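Local coordinates for tRNA (cytosine(38)-C(5))-methyltransferase (Schizosaccharomyces pombe, PDB 6FDF), which methylates carbon 5 of cytosine 38 in the anticodon loop of tRNA(Asp), and less efficiently of tRNA(Glu), with S-adenosyl-L-methionine as methyl donor, at residues A[153-158]-A[318-323]; A[166-171]-A[239-244]; A[246-251]-A[308-313]. All coordinates share one frame; numbering follows the deposited sequence.

How the interactions relate
The three contacts run from a buried one at the sheet to partly buried ones in the loop 239-251. Interaction 1 is wholly apolar and buried, packing a valine of helix 318-328 on the end of strand 148-155. Interaction 2 starts from the neighbouring strand, 168-175, and is polar: arginines and waters fasten a loop without regular structure. Interaction 3 involves the continuation of that loop and is aromatic inside, grading into a loose polar pair at the surface. Interactions 1 and 2 share one sheet, through backbone bonds between their strands. Interactions 2 and 3 meet at Arg-166, which also bonds Gly-313 O in segment 308-313, on the helix just before 318-328.

Interaction 1: A[153-158]-A[318-323]; sequences GILSPN and VKVVSY
Val-320 packs on Leu-155 and Pro-157 in a small, buried, purely apolar helix-on-strand contact at the edge of the Rossmann-like sheet of a class I methyltransferase, where its outermost strand ends. That strand is 148-155, and 153-158 is where it gives way to a short 3-10 turn; the helix, 318-328, is the last of the chain. Together the two segments bury 120 Å², and Val-320 supplies more than half of it.

A beta-branched side chain suits this place because its two methyls diverge and can serve two neighbours at once. With CG1 of Val-320 anti to the backbone N (chi1 178°), that methyl faces the strand and comes 4.4 Å from CB of Leu-155. The other branch lies over the proline: CG2 of Val-320 is 3.9 Å from CA of Pro-157 and 4.2 Å from its ring atom CG. Proline fits the start of the 3-10 turn, since its fixed phi agrees with the turn and its ring offers hydrocarbon to the helix. Between these two residues Ser-156 points away from the helix, and its OG accepts a hydrogen bond from the backbone N of Arg-166.

The helix keeps its own buried hydroxyl satisfied. Ser-322 OG donates to Lys-319 O at 2.6 Å, slightly tilted from the carbonyl plane, and that carbonyl also accepts the N of Tyr-323, 3.2 Å away.

Around the contact, Tyr-170 of strand 168-175 touches both Leu-155 and Val-320, tying the neighbouring strand into the same apolar cluster. Other residues of the helix turn elsewhere: Val-318, Val-321 and Ser-322 pack on helix 22-29. Helix 318-328 thus touches both helix 22-29 and strands 148-155 and 168-175.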
loop_
_atom_site.group_PDB
_atom_site.type_symbol
_atom_site.label_atom_id
_atom_site.label_comp_id
_atom_site.label_asym_id
_atom_site.label_seq_id
_atom_site.Cartn_x
_atom_site.Cartn_y
_atom_site.Cartn_z
ATOM N N GLY A 153 4.284 5.192 13.483
ATOM C CA GLY A 153 3.022 5.905 13.600
ATOM C C GLY A 153 2.001 5.355 12.630
ATOM O O GLY A 153 2.313 4.547 11.750
ATOM N N ILE A 154 0.759 5.803 12.817
ATOM C CA ILE A 154 -0.355 5.465 11.938
ATOM C C ILE A 154 -0.696 6.694 11.109
ATOM O O ILE A 154 -0.889 7.788 11.657
ATOM C CB ILE A 154 -1.584 4.995 12.739
ATOM C CG1 ILE A 154 -1.194 3.915 13.746
ATOM C CG2 ILE A 154 -2.688 4.509 11.803
ATOM C CD1 ILE A 154 -0.818 2.610 13.117
ATOM N N LEU A 155 -0.786 6.511 9.794
ATOM C CA LEU A 155 -1.061 7.599 8.869
ATOM C C LEU A 155 -2.072 7.128 7.835
ATOM O O LEU A 155 -2.075 5.962 7.434
ATOM C CB LEU A 155 0.217 8.095 8.170
ATOM C CG LEU A 155 1.309 8.672 9.074
ATOM C CD1 LEU A 155 2.631 8.777 8.323
ATOM C CD2 LEU A 155 0.882 10.036 9.608
ATOM N N SER A 156 -2.926 8.049 7.401
ATOM C CA SER A 156 -3.887 7.752 6.353
ATOM C C SER A 156 -3.793 8.822 5.277
ATOM O O SER A 156 -3.441 9.968 5.572
ATOM C CB SER A 156 -5.315 7.707 6.926
ATOM O OG SER A 156 -6.290 7.563 5.905
ATOM N N PRO A 157 -4.106 8.482 4.022
ATOM C CA PRO A 157 -4.009 9.493 2.955
ATOM C C PRO A 157 -4.902 10.700 3.188
ATOM O O PRO A 157 -4.574 11.806 2.735
ATOM C CB PRO A 157 -4.406 8.710 1.693
ATOM C CG PRO A 157 -4.086 7.282 2.024
ATOM C CD PRO A 157 -4.391 7.136 3.486
ATOM N N ASN A 158 -6.027 10.535 3.884
ATOM C CA ASN A 158 -6.889 11.695 4.079
ATOM C C ASN A 158 -6.328 12.683 5.097
ATOM O O ASN A 158 -6.986 13.689 5.383
ATOM C CB ASN A 158 -8.309 11.257 4.464
ATOM C CG ASN A 158 -8.356 10.397 5.715
ATOM O OD1 ASN A 158 -7.508 10.502 6.603
ATOM N ND2 ASN A 158 -9.377 9.547 5.800
ATOM N N VAL A 318 1.222 5.482 -2.564
ATOM C CA VAL A 318 2.517 5.907 -3.089
ATOM C C VAL A 318 2.869 7.312 -2.615
ATOM O O VAL A 318 4.039 7.616 -2.340
ATOM C CB VAL A 318 2.494 5.818 -4.628
ATOM C CG1 VAL A 318 3.751 6.438 -5.230
ATOM C CG2 VAL A 318 2.340 4.366 -5.072
ATOM N N LYS A 319 1.868 8.194 -2.528
ATOM C CA LYS A 319 2.104 9.565 -2.080
ATOM C C LYS A 319 2.588 9.602 -0.635
ATOM O O LYS A 319 3.623 10.210 -0.334
ATOM C CB LYS A 319 0.827 10.395 -2.237
ATOM C CG LYS A 319 0.782 11.249 -3.489
ATOM C CD LYS A 319 1.839 12.343 -3.447
ATOM C CE LYS A 319 1.928 13.071 -4.775
ATOM N NZ LYS A 319 3.146 13.913 -4.849
ATOM N N VAL A 320 1.840 8.974 0.276
ATOM C CA VAL A 320 2.231 8.960 1.690
ATOM C C VAL A 320 3.636 8.391 1.862
ATOM O O VAL A 320 4.472 8.960 2.575
ATOM C CB VAL A 320 1.201 8.183 2.530
ATOM C CG1 VAL A 320 1.642 8.127 3.991
ATOM C CG2 VAL A 320 -0.183 8.847 2.432
ATOM N N VAL A 321 3.928 7.271 1.197
ATOM C CA VAL A 321 5.247 6.669 1.364
ATOM C C VAL A 321 6.344 7.539 0.757
ATOM O O VAL A 321 7.477 7.553 1.261
ATOM C CB VAL A 321 5.233 5.243 0.784
ATOM C CG1 VAL A 321 6.621 4.628 0.810
ATOM C CG2 VAL A 321 4.272 4.393 1.595
ATOM N N SER A 322 6.048 8.279 -0.321
ATOM C CA SER A 322 7.056 9.186 -0.872
ATOM C C SER A 322 7.493 10.216 0.168
ATOM O O SER A 322 8.680 10.555 0.262
ATOM C CB SER A 322 6.531 9.893 -2.127
ATOM O OG SER A 322 5.597 10.924 -1.825
ATOM N N TYR A 323 6.548 10.711 0.968
ATOM C CA TYR A 323 6.896 11.641 2.038
ATOM C C TYR A 323 7.736 10.964 3.117
ATOM O O TYR A 323 8.710 11.548 3.608
ATOM C CB TYR A 323 5.632 12.228 2.666
ATOM C CG TYR A 323 4.706 12.976 1.743
ATOM C CD1 TYR A 323 5.193 13.742 0.694
ATOM C CD2 TYR A 323 3.333 12.919 1.934
ATOM C CE1 TYR A 323 4.326 14.441 -0.140
ATOM C CE2 TYR A 323 2.465 13.602 1.108
ATOM C CZ TYR A 323 2.963 14.358 0.072
ATOM O OH TYR A 323 2.084 15.037 -0.744
#

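Interaction 2: A[166-171]-A[239-244]; sequences RSRWYG and CCCFTR
Arg-166 reaches from the loop just before strand 168-175 to Cys-241 and Phe-242. Its sequence context, Arg-Ser-Arg, matches the paired arginines of motif VIII in C5-methyltransferases, and Cys-Phe-Thr at 241-243 is a signature of the Dnmt2 family. CB of Arg-166 lies beside a water. A chi1 of -165° swings CG away from the backbone N, to 4.2 Å from Cys-241 SG, and the chain stays extended through CD, which passes the same water, to NE, itself hydrogen-bonded elsewhere in the structure.

At the tip, one face of the guanidinium has Arg-168 NH1 over its centre, 3.2 Å above the plane. NH1 of Arg-166 uses both its protons: one goes to Phe-242 O at 2.9 Å, in the carbonyl plane and on a lone pair, with an N-H...O angle of 158°; the other goes to the water, which also accepts from Phe-242 N. NH2 turns to the backbone oxygens of Gly-313 and Ser-315. A planar group with several donors suits a place where two pieces of backbone meet.

Cys-241, small and polarisable, sets SG 3.7 Å from Arg-166 NH1. Arg-168 NH2 is tied to Ser-167 O, while a second water accepts from Arg-168 NH1 at 3.0 Å and donates to Phe-242 O at 2.8 Å.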
loop_
_atom_site.group_PDB
_atom_site.type_symbol
_atom_site.label_atom_id
_atom_site.label_comp_id
_atom_site.label_asym_id
_atom_site.label_seq_id
_atom_site.Cartn_x
_atom_site.Cartn_y
_atom_site.Cartn_z
ATOM N N ARG A 166 -7.122 5.000 4.195
ATOM C CA ARG A 166 -6.273 3.816 4.149
ATOM C C ARG A 166 -5.261 3.897 5.284
ATOM O O ARG A 166 -4.068 4.120 5.052
ATOM C CB ARG A 166 -5.591 3.697 2.781
ATOM C CG ARG A 166 -4.964 2.327 2.478
ATOM C CD ARG A 166 -4.469 2.261 1.034
ATOM N NE ARG A 166 -3.990 0.921 0.678
ATOM C CZ ARG A 166 -4.792 -0.100 0.388
ATOM N NH1 ARG A 166 -6.110 0.068 0.400
ATOM N NH2 ARG A 166 -4.281 -1.288 0.080
ATOM N N SER A 167 -5.738 3.752 6.517
ATOM C CA SER A 167 -4.865 3.881 7.676
ATOM C C SER A 167 -3.879 2.726 7.699
ATOM O O SER A 167 -4.265 1.559 7.572
ATOM C CB SER A 167 -5.678 3.921 8.970
ATOM O OG SER A 167 -6.490 5.081 9.011
ATOM N N ARG A 168 -2.600 3.055 7.842
ATOM C CA ARG A 168 -1.541 2.059 7.856
ATOM C C ARG A 168 -0.519 2.425 8.918
ATOM O O ARG A 168 -0.312 3.602 9.218
ATOM C CB ARG A 168 -0.847 1.959 6.492
ATOM C CG ARG A 168 -1.754 1.459 5.383
ATOM C CD ARG A 168 -2.130 0.013 5.670
ATOM N NE ARG A 168 -2.776 -0.650 4.543
ATOM C CZ ARG A 168 -4.088 -0.840 4.431
ATOM N NH1 ARG A 168 -4.572 -1.482 3.372
ATOM N NH2 ARG A 168 -4.912 -0.397 5.373
ATOM N N TRP A 169 0.116 1.397 9.476
ATOM C CA TRP A 169 1.253 1.562 10.367
ATOM C C TRP A 169 2.530 1.660 9.547
ATOM O O TRP A 169 2.680 0.971 8.535
ATOM C CB TRP A 169 1.343 0.377 11.330
ATOM C CG TRP A 169 2.510 0.413 12.276
ATOM C CD1 TRP A 169 2.530 0.946 13.534
ATOM C CD2 TRP A 169 3.816 -0.140 12.054
ATOM N NE1 TRP A 169 3.770 0.772 14.104
ATOM C CE2 TRP A 169 4.577 0.109 13.218
ATOM C CE3 TRP A 169 4.414 -0.817 10.984
ATOM C CZ2 TRP A 169 5.907 -0.292 13.343
ATOM C CZ3 TRP A 169 5.740 -1.217 11.109
ATOM C CH2 TRP A 169 6.470 -0.951 12.279
ATOM N N TYR A 170 3.446 2.522 9.991
ATOM C CA TYR A 170 4.752 2.671 9.364
ATOM C C TYR A 170 5.840 2.657 10.422
ATOM O O TYR A 170 5.712 3.309 11.464
ATOM C CB TYR A 170 4.857 3.975 8.573
ATOM C CG TYR A 170 3.847 4.099 7.471
ATOM C CD1 TYR A 170 4.126 3.641 6.195
ATOM C CD2 TYR A 170 2.620 4.721 7.700
ATOM C CE1 TYR A 170 3.206 3.779 5.172
ATOM C CE2 TYR A 170 1.695 4.854 6.689
ATOM C CZ TYR A 170 1.994 4.383 5.427
ATOM O OH TYR A 170 1.075 4.510 4.413
ATOM N N GLY A 171 6.907 1.910 10.147
ATOM C CA GLY A 171 8.116 1.960 10.945
ATOM C C GLY A 171 9.278 2.461 10.115
ATOM O O GLY A 171 9.538 1.933 9.029
ATOM N N CYS A 239 -13.494 8.507 0.566
ATOM C CA CYS A 239 -14.134 7.237 0.262
ATOM C C CYS A 239 -13.443 6.172 1.101
ATOM O O CYS A 239 -12.388 6.407 1.695
ATOM C CB CYS A 239 -14.077 6.905 -1.239
ATOM S SG CYS A 239 -12.429 6.707 -1.978
ATOM N N CYS A 240 -14.054 4.993 1.145
ATOM C CA CYS A 240 -13.626 3.983 2.097
ATOM C C CYS A 240 -12.419 3.204 1.584
ATOM O O CYS A 240 -12.006 3.301 0.425
ATOM C CB CYS A 240 -14.781 3.042 2.430
ATOM S SG CYS A 240 -16.049 3.818 3.480
ATOM N N CYS A 241 -11.844 2.419 2.486
ATOM C CA CYS A 241 -10.637 1.674 2.170
ATOM C C CYS A 241 -10.931 0.583 1.144
ATOM O O CYS A 241 -11.895 -0.174 1.289
ATOM C CB CYS A 241 -10.068 1.082 3.454
ATOM S SG CYS A 241 -8.518 0.245 3.243
ATOM N N PHE A 242 -10.097 0.510 0.106
ATOM C CA PHE A 242 -10.202 -0.548 -0.894
ATOM C C PHE A 242 -9.485 -1.804 -0.418
ATOM O O PHE A 242 -8.372 -1.732 0.115
ATOM C CB PHE A 242 -9.588 -0.105 -2.223
ATOM C CG PHE A 242 -10.337 1.005 -2.904
ATOM C CD1 PHE A 242 -11.547 0.761 -3.531
ATOM C CD2 PHE A 242 -9.810 2.291 -2.941
ATOM C CE1 PHE A 242 -12.239 1.790 -4.167
ATOM C CE2 PHE A 242 -10.485 3.315 -3.578
ATOM C CZ PHE A 242 -11.706 3.067 -4.190
ATOM N N THR A 243 -10.107 -2.961 -0.644
ATOM C CA THR A 243 -9.499 -4.245 -0.294
ATOM C C THR A 243 -9.570 -5.204 -1.475
ATOM O O THR A 243 -10.182 -4.922 -2.510
ATOM C CB THR A 243 -10.186 -4.903 0.908
ATOM O OG1 THR A 243 -11.432 -5.478 0.486
ATOM C CG2 THR A 243 -10.434 -3.897 2.025
ATOM N N ARG A 244 -8.965 -6.379 -1.269
ATOM C CA ARG A 244 -9.020 -7.473 -2.231
ATOM C C ARG A 244 -10.442 -7.928 -2.536
ATOM O O ARG A 244 -10.679 -8.526 -3.592
ATOM C CB ARG A 244 -8.205 -8.646 -1.683
ATOM C CG ARG A 244 -8.065 -9.825 -2.618
ATOM C CD ARG A 244 -7.061 -10.806 -2.057
ATOM N NE ARG A 244 -6.907 -11.970 -2.921
ATOM C CZ ARG A 244 -5.866 -12.789 -2.874
ATOM N NH1 ARG A 244 -5.806 -13.827 -3.694
ATOM N NH2 ARG A 244 -4.884 -12.564 -2.012
HETATM O O HOH W 1 -7.866 2.482 0.371
HETATM O O HOH W 2 -7.059 -2.821 2.351
#

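Interaction 3: A[246-251]-A[308-313]; sequences YTHLVQ and MYRLLG
Tyr-246 and Thr-247, in the loop that continues the Cys-Phe-Thr signature of Dnmt2 proteins, pack against Tyr-309 of helix 305-313, the helix leading into the Gly-Asn-Ser sequence at 313-315. The core is an offset edge-to-face aromatic pair. Tyr-246 turns the edge of its ring toward the face of Tyr-309, with the planes at 65° and the centroids 5.8 Å apart. CD2 of Tyr-246 leads, 3.9 Å from CD1 of Tyr-309. Tyrosines suit both positions because their rings fill the buried interface while their hydroxyls find backbone beyond it: Tyr-309 OH bonds Phe-281 O, and Tyr-246 OH bonds Ser-255 O and the N of Phe-281. Both hydroxyls thus reach the backbone of Phe-281, one its N and the other its O.

Thr-247 adds a CH-pi contact. Its CG2 stands over a face of the Tyr-309 ring, 4.1 Å from the centroid and 14° off the normal. The residue has a positive phi, unusual for a beta-branched side chain. A chi1 of 74° places OG1 between the backbone N and the carbonyl carbon, where it donates to Tyr-246 O at 2.6 Å on an in-plane lone pair; this probably helps hold the turn and aim the methyl. A serine here would keep the hydroxyl, but without CG2 the Tyr-309 ring would probably lose its CH-pi partner and a gap would open over that face.

Toward solvent the contact becomes looser and polar. The hydroxyl OG1 of Thr-247 also sits above the His-248 ring, 3.3 Å from its plane and toward the rim. Beyond it the ring and the Arg-310 guanidinium have nearly parallel planes but meet obliquely, in a loose approach of His-248 NE2 to Arg-310 NH2 at 4.0 Å.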
loop_
_atom_site.group_PDB
_atom_site.type_symbol
_atom_site.label_atom_id
_atom_site.label_comp_id
_atom_site.label_asym_id
_atom_site.label_seq_id
_atom_site.Cartn_x
_atom_site.Cartn_y
_atom_site.Cartn_z
ATOM N N TYR A 246 -12.969 -6.002 -3.214
ATOM C CA TYR A 246 -13.708 -4.981 -3.945
ATOM C C TYR A 246 -14.232 -5.541 -5.264
ATOM O O TYR A 246 -13.501 -6.206 -6.004
ATOM C CB TYR A 246 -12.818 -3.763 -4.201
ATOM C CG TYR A 246 -13.592 -2.565 -4.717
ATOM C CD1 TYR A 246 -14.606 -1.998 -3.961
ATOM C CD2 TYR A 246 -13.305 -2.004 -5.959
ATOM C CE1 TYR A 246 -15.319 -0.899 -4.424
ATOM C CE2 TYR A 246 -14.006 -0.904 -6.431
ATOM C CZ TYR A 246 -15.009 -0.356 -5.660
ATOM O OH TYR A 246 -15.730 0.735 -6.114
ATOM N N THR A 247 -15.507 -5.259 -5.545
ATOM C CA THR A 247 -16.370 -5.737 -6.643
ATOM C C THR A 247 -16.888 -7.150 -6.380
ATOM O O THR A 247 -17.654 -7.671 -7.207
ATOM C CB THR A 247 -15.713 -5.696 -8.042
ATOM O OG1 THR A 247 -14.748 -6.754 -8.188
ATOM C CG2 THR A 247 -15.042 -4.355 -8.284
ATOM N N HIS A 248 -16.557 -7.764 -5.242
ATOM C CA HIS A 248 -17.025 -9.110 -4.922
ATOM C C HIS A 248 -17.768 -9.140 -3.595
ATOM O O HIS A 248 -18.938 -9.532 -3.555
ATOM C CB HIS A 248 -15.841 -10.088 -4.897
ATOM C CG HIS A 248 -14.986 -10.024 -6.124
ATOM N ND1 HIS A 248 -15.440 -10.414 -7.366
ATOM C CD2 HIS A 248 -13.710 -9.609 -6.301
ATOM C CE1 HIS A 248 -14.481 -10.239 -8.257
ATOM N NE2 HIS A 248 -13.420 -9.752 -7.637
ATOM N N LEU A 249 -17.118 -8.730 -2.512
ATOM C CA LEU A 249 -17.766 -8.553 -1.224
ATOM C C LEU A 249 -18.214 -7.104 -1.109
ATOM O O LEU A 249 -17.529 -6.197 -1.591
ATOM C CB LEU A 249 -16.805 -8.900 -0.087
ATOM C CG LEU A 249 -16.378 -10.366 -0.009
ATOM C CD1 LEU A 249 -15.361 -10.567 1.105
ATOM C CD2 LEU A 249 -17.594 -11.244 0.210
ATOM N N VAL A 250 -19.366 -6.892 -0.478
ATOM C CA VAL A 250 -19.948 -5.554 -0.390
ATOM C C VAL A 250 -19.359 -4.797 0.795
ATOM O O VAL A 250 -18.691 -3.773 0.621
ATOM C CB VAL A 250 -21.483 -5.626 -0.286
ATOM C CG1 VAL A 250 -22.084 -4.259 0.104
ATOM C CG2 VAL A 250 -22.086 -6.124 -1.585
ATOM N N GLN A 251 -19.577 -5.302 2.004
ATOM C CA GLN A 251 -19.286 -4.515 3.195
ATOM C C GLN A 251 -17.788 -4.479 3.463
ATOM O O GLN A 251 -17.108 -5.510 3.428
ATOM C CB GLN A 251 -20.036 -5.077 4.404
ATOM C CG GLN A 251 -19.977 -4.171 5.627
ATOM C CD GLN A 251 -21.040 -4.504 6.653
ATOM O OE1 GLN A 251 -22.071 -3.838 6.731
ATOM N NE2 GLN A 251 -20.798 -5.542 7.441
ATOM N N MET A 308 -6.095 -6.786 -11.276
ATOM C CA MET A 308 -5.493 -5.532 -10.825
ATOM C C MET A 308 -6.163 -5.014 -9.557
ATOM O O MET A 308 -5.489 -4.467 -8.679
ATOM C CB MET A 308 -5.558 -4.473 -11.926
ATOM C CG MET A 308 -4.490 -4.616 -12.999
ATOM S SD MET A 308 -2.796 -4.601 -12.365
ATOM C CE MET A 308 -2.691 -2.997 -11.594
ATOM N N TYR A 309 -7.494 -5.143 -9.453
ATOM C CA TYR A 309 -8.159 -4.754 -8.211
ATOM C C TYR A 309 -7.560 -5.491 -7.021
ATOM O O TYR A 309 -7.395 -4.915 -5.941
ATOM C CB TYR A 309 -9.658 -5.048 -8.272
ATOM C CG TYR A 309 -10.526 -4.128 -9.095
ATOM C CD1 TYR A 309 -10.720 -2.803 -8.720
ATOM C CD2 TYR A 309 -11.218 -4.603 -10.203
ATOM C CE1 TYR A 309 -11.545 -1.967 -9.448
ATOM C CE2 TYR A 309 -12.048 -3.773 -10.940
ATOM C CZ TYR A 309 -12.209 -2.457 -10.556
ATOM O OH TYR A 309 -13.041 -1.625 -11.273
ATOM N N ARG A 310 -7.230 -6.774 -7.201
ATOM C CA ARG A 310 -6.685 -7.540 -6.086
ATOM C C ARG A 310 -5.286 -7.067 -5.732
ATOM O O ARG A 310 -4.937 -6.976 -4.548
ATOM C CB ARG A 310 -6.685 -9.028 -6.430
ATOM C CG ARG A 310 -8.053 -9.530 -6.842
ATOM C CD ARG A 310 -8.056 -11.029 -7.101
ATOM N NE ARG A 310 -9.380 -11.476 -7.534
ATOM C CZ ARG A 310 -9.624 -12.093 -8.686
ATOM N NH1 ARG A 310 -8.628 -12.379 -9.514
ATOM N NH2 ARG A 310 -10.863 -12.454 -8.994
ATOM N N LEU A 311 -4.467 -6.776 -6.746
ATOM C CA LEU A 311 -3.113 -6.300 -6.497
ATOM C C LEU A 311 -3.137 -4.910 -5.874
ATOM O O LEU A 311 -2.356 -4.614 -4.963
ATOM C CB LEU A 311 -2.315 -6.292 -7.803
ATOM C CG LEU A 311 -2.073 -7.659 -8.448
ATOM C CD1 LEU A 311 -1.374 -7.520 -9.802
ATOM C CD2 LEU A 311 -1.264 -8.539 -7.502
ATOM N N LEU A 312 -4.020 -4.040 -6.368
ATOM C CA LEU A 312 -4.133 -2.695 -5.811
ATOM C C LEU A 312 -4.655 -2.731 -4.381
ATOM O O LEU A 312 -4.224 -1.940 -3.533
ATOM C CB LEU A 312 -5.038 -1.844 -6.704
ATOM C CG LEU A 312 -4.370 -1.394 -8.006
ATOM C CD1 LEU A 312 -5.399 -0.887 -9.028
ATOM C CD2 LEU A 312 -3.317 -0.321 -7.718
ATOM N N GLY A 313 -5.569 -3.658 -4.093
ATOM C CA GLY A 313 -6.134 -3.779 -2.759
ATOM C C GLY A 313 -5.099 -4.044 -1.687
ATOM O O GLY A 313 -5.345 -3.740 -0.514
#